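Local coordinates for protein trimethylamine-N-oxide reductase (Haemophilus influenzae, PDB 7L5I) that probably reduces S- and N-oxides such as trimethylamine N-oxide at a molybdenum centre held by two molybdopterin guanine dinucleotide cofactors, at residues A[543-548]-A[556-561]. Residues are numbered along the deposited sequence; the frame is centred on the assembly and turned at random.
Sequences IFVELA and QYTEGK
Two consecutive helices near the periphery of this molybdopterin oxidoreductase, 540-550 and the short 554-558, meet where Y557 lies against F544, V545 and A548. The tyrosine ring turns one face to the backbone of the longer helix at F544 C. With CG anti to the backbone N (chi1 -172°), the ring reaches along helix 540-550 from A548 at its root to F544 at its hydroxyl. A548 CB meets Y557 CB at 3.9 Å, whereas F544 CB approaches the far end, 3.6 Å from Y557 CZ and 3.3 Å from Y557 OH. V545 CG2 comes obliquely against the ring, 3.9 Å from Y557 CD2, and also touches T558 CG2 at 3.8 Å, bridging two consecutive residues of the short helix. The phenol is anchored beyond this apolar patch by a hydrogen bond to the backbone carbonyl of L156; this satisfies the buried hydroxyl and helps fix the ring. The F544 side chain, which also packs on L156 and L157, lies about 7 Å from a bound molybdopterin guanine dinucleotide.

Just past the patch, E559 takes positive phi. K561 NZ makes a salt bridge to E559 OE1 (2.9 Å), meeting it on the anti side, 17° out of the carboxylate plane; R159 and E569 supply further charged partners to E559 and K561, respectively. T558 OG1 accepts the G560 N-H at 3.0 Å (156°). This ST turn and the overlapping type I' turn from T558 to K561 close helix 554-558, while Y557 joins it to helix 540-550 and, through L156, to helix 153-163.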
ATOM      1  N   ILE A 543       4.266 -20.530 -16.307  1.00 13.08           N
ATOM      2  CA  ILE A 543       3.986 -21.467 -15.226  1.00 13.88           C
ATOM      3  C   ILE A 543       2.522 -21.896 -15.265  1.00 13.83           C
ATOM      4  O   ILE A 543       2.190 -23.086 -15.160  1.00 14.31           O
ATOM      5  CB  ILE A 543       4.340 -20.843 -13.859  1.00 12.73           C
ATOM      6  CG1 ILE A 543       5.866 -20.626 -13.746  1.00 13.16           C
ATOM      7  CG2 ILE A 543       3.859 -21.754 -12.765  1.00 14.62           C
ATOM      8  CD1 ILE A 543       6.299 -19.815 -12.571  1.00 13.58           C
ATOM      9  N   PHE A 544       1.624 -20.929 -15.391  1.00 13.96           N
ATOM     10  CA  PHE A 544       0.207 -21.248 -15.302  1.00 13.11           C
ATOM     11  C   PHE A 544      -0.298 -21.883 -16.580  1.00 13.28           C
ATOM     12  O   PHE A 544      -1.238 -22.676 -16.523  1.00 14.77           O
ATOM     13  CB  PHE A 544      -0.589 -20.000 -14.902  1.00 14.79           C
ATOM     14  CG  PHE A 544      -0.309 -19.597 -13.467  1.00 14.03           C
ATOM     15  CD1 PHE A 544      -0.555 -20.493 -12.445  1.00 16.53           C
ATOM     16  CD2 PHE A 544       0.283 -18.375 -13.147  1.00 14.47           C
ATOM     17  CE1 PHE A 544      -0.262 -20.173 -11.112  1.00 15.31           C
ATOM     18  CE2 PHE A 544       0.593 -18.072 -11.829  1.00 13.26           C
ATOM     19  CZ  PHE A 544       0.320 -18.966 -10.818  1.00 15.37           C
ATOM     20  N   VAL A 545       0.336 -21.604 -17.720  1.00 12.94           N
ATOM     21  CA  VAL A 545       0.011 -22.359 -18.930  1.00 13.76           C
ATOM     22  C   VAL A 545       0.312 -23.840 -18.729  1.00 15.61           C
ATOM     23  O   VAL A 545      -0.484 -24.713 -19.113  1.00 14.46           O
ATOM     24  CB  VAL A 545       0.771 -21.800 -20.143  1.00 16.30           C
ATOM     25  CG1 VAL A 545       0.676 -22.787 -21.319  1.00 20.17           C
ATOM     26  CG2 VAL A 545       0.237 -20.453 -20.523  1.00 17.87           C
ATOM     27  N   GLU A 546       1.468 -24.154 -18.142  1.00 13.83           N
ATOM     28  CA  GLU A 546       1.805 -25.549 -17.876  1.00 17.65           C
ATOM     29  C   GLU A 546       0.841 -26.196 -16.881  1.00 16.83           C
ATOM     30  O   GLU A 546       0.469 -27.361 -17.043  1.00 17.31           O
ATOM     31  CB  GLU A 546       3.238 -25.665 -17.365  1.00 19.33           C
ATOM     32  CG  GLU A 546       4.281 -25.390 -18.437  1.00 26.87           C
ATOM     33  CD  GLU A 546       4.492 -26.582 -19.358  1.00 45.28           C
ATOM     34  OE1 GLU A 546       5.085 -26.388 -20.443  1.00 54.84           O
ATOM     35  OE2 GLU A 546       4.068 -27.709 -18.993  1.00 37.41           O
ATOM     36  N   LEU A 547       0.441 -25.473 -15.828  1.00 13.04           N
ATOM     37  CA  LEU A 547      -0.538 -26.039 -14.920  1.00 12.89           C
ATOM     38  C   LEU A 547      -1.897 -26.189 -15.606  1.00 15.07           C
ATOM     39  O   LEU A 547      -2.601 -27.179 -15.391  1.00 14.74           O
ATOM     40  CB  LEU A 547      -0.654 -25.168 -13.664  1.00 15.01           C
ATOM     41  CG  LEU A 547       0.627 -25.232 -12.830  1.00 13.31           C
ATOM     42  CD1 LEU A 547       0.595 -24.141 -11.755  1.00 12.39           C
ATOM     43  CD2 LEU A 547       0.782 -26.600 -12.179  1.00 14.73           C
ATOM     44  N   ALA A 548      -2.283 -25.209 -16.435  1.00 14.92           N
ATOM     45  CA  ALA A 548      -3.561 -25.286 -17.145  1.00 14.69           C
ATOM     46  C   ALA A 548      -3.594 -26.501 -18.066  1.00 17.43           C
ATOM     47  O   ALA A 548      -4.602 -27.203 -18.149  1.00 16.83           O
ATOM     48  CB  ALA A 548      -3.790 -24.010 -17.943  1.00 14.83           C
ATOM     49  N   GLN A 556      -8.577 -22.426 -22.853  1.00 17.91           N
ATOM     50  CA  GLN A 556      -9.325 -21.380 -22.163  1.00 18.85           C
ATOM     51  C   GLN A 556      -8.380 -20.372 -21.533  1.00 19.00           C
ATOM     52  O   GLN A 556      -8.655 -19.169 -21.528  1.00 19.86           O
ATOM     53  CB  GLN A 556     -10.216 -21.982 -21.075  1.00 25.69           C
ATOM     54  CG  GLN A 556     -11.308 -22.909 -21.614  1.00 35.56           C
ATOM     55  CD  GLN A 556     -10.899 -24.371 -21.634  1.00 34.92           C
ATOM     56  OE1 GLN A 556      -9.800 -24.728 -22.082  1.00 27.93           O
ATOM     57  NE2 GLN A 556     -11.784 -25.233 -21.143  1.00 44.28           N
ATOM     58  N   TYR A 557      -7.250 -20.847 -21.009  1.00 17.51           N
ATOM     59  CA  TYR A 557      -6.335 -19.950 -20.307  1.00 15.92           C
ATOM     60  C   TYR A 557      -5.675 -18.965 -21.265  1.00 16.84           C
ATOM     61  O   TYR A 557      -5.618 -17.762 -20.991  1.00 16.03           O
ATOM     62  CB  TYR A 557      -5.280 -20.764 -19.538  1.00 14.73           C
ATOM     63  CG  TYR A 557      -4.438 -19.912 -18.655  1.00 15.12           C
ATOM     64  CD1 TYR A 557      -4.855 -19.634 -17.373  1.00 15.21           C
ATOM     65  CD2 TYR A 557      -3.239 -19.344 -19.107  1.00 15.73           C
ATOM     66  CE1 TYR A 557      -4.117 -18.815 -16.547  1.00 15.14           C
ATOM     67  CE2 TYR A 557      -2.475 -18.518 -18.255  1.00 16.60           C
ATOM     68  CZ  TYR A 557      -2.946 -18.270 -16.985  1.00 13.73           C
ATOM     69  OH  TYR A 557      -2.230 -17.463 -16.110  1.00 17.34           O
ATOM     70  N   THR A 558      -5.154 -19.457 -22.400  1.00 12.89           N
ATOM     71  CA  THR A 558      -4.391 -18.627 -23.304  1.00 15.28           C
ATOM     72  C   THR A 558      -5.257 -17.926 -24.355  1.00 14.22           C
ATOM     73  O   THR A 558      -4.787 -16.978 -24.997  1.00 17.13           O
ATOM     74  CB  THR A 558      -3.374 -19.458 -24.084  1.00 18.94           C
ATOM     75  OG1 THR A 558      -4.118 -20.293 -24.984  1.00 19.09           O
ATOM     76  CG2 THR A 558      -2.529 -20.308 -23.189  1.00 17.97           C
ATOM     77  N   GLU A 559      -6.475 -18.402 -24.560  1.00 17.83           N
ATOM     78  CA  GLU A 559      -7.350 -17.940 -25.632  1.00 19.15           C
ATOM     79  C   GLU A 559      -6.691 -18.077 -27.000  1.00 20.93           C
ATOM     80  O   GLU A 559      -7.086 -17.405 -27.964  1.00 21.11           O
ATOM     81  CB  GLU A 559      -7.805 -16.498 -25.349  1.00 19.02           C
ATOM     82  CG  GLU A 559      -8.712 -16.417 -24.101  1.00 23.56           C
ATOM     83  CD  GLU A 559      -9.227 -15.016 -23.772  1.00 27.76           C
ATOM     84  OE1 GLU A 559      -9.143 -14.132 -24.643  1.00 29.24           O
ATOM     85  OE2 GLU A 559      -9.722 -14.806 -22.628  1.00 25.07           O
ATOM     86  N   GLY A 560      -5.699 -18.958 -27.108  1.00 20.56           N
ATOM     87  CA  GLY A 560      -5.008 -19.168 -28.369  1.00 22.52           C
ATOM     88  C   GLY A 560      -4.099 -18.044 -28.819  1.00 26.03           C
ATOM     89  O   GLY A 560      -3.764 -17.968 -30.007  1.00 23.88           O
ATOM     90  N   LYS A 561      -3.684 -17.169 -27.911  1.00 17.76           N
ATOM     91  CA  LYS A 561      -2.906 -15.992 -28.263  1.00 17.19           C
ATOM     92  C   LYS A 561      -1.476 -16.133 -27.772  1.00 19.93           C
ATOM     93  O   LYS A 561      -1.242 -16.620 -26.668  1.00 22.66           O
ATOM     94  CB  LYS A 561      -3.531 -14.729 -27.658  1.00 20.02           C
ATOM     95  CG  LYS A 561      -4.823 -14.298 -28.352  1.00 20.64           C
ATOM     96  CD  LYS A 561      -5.314 -12.966 -27.800  1.00 30.54           C
ATOM     97  CE  LYS A 561      -6.183 -13.186 -26.594  1.00 29.15           C
ATOM     98  NZ  LYS A 561      -7.652 -13.050 -26.881  1.00 28.07           N
TER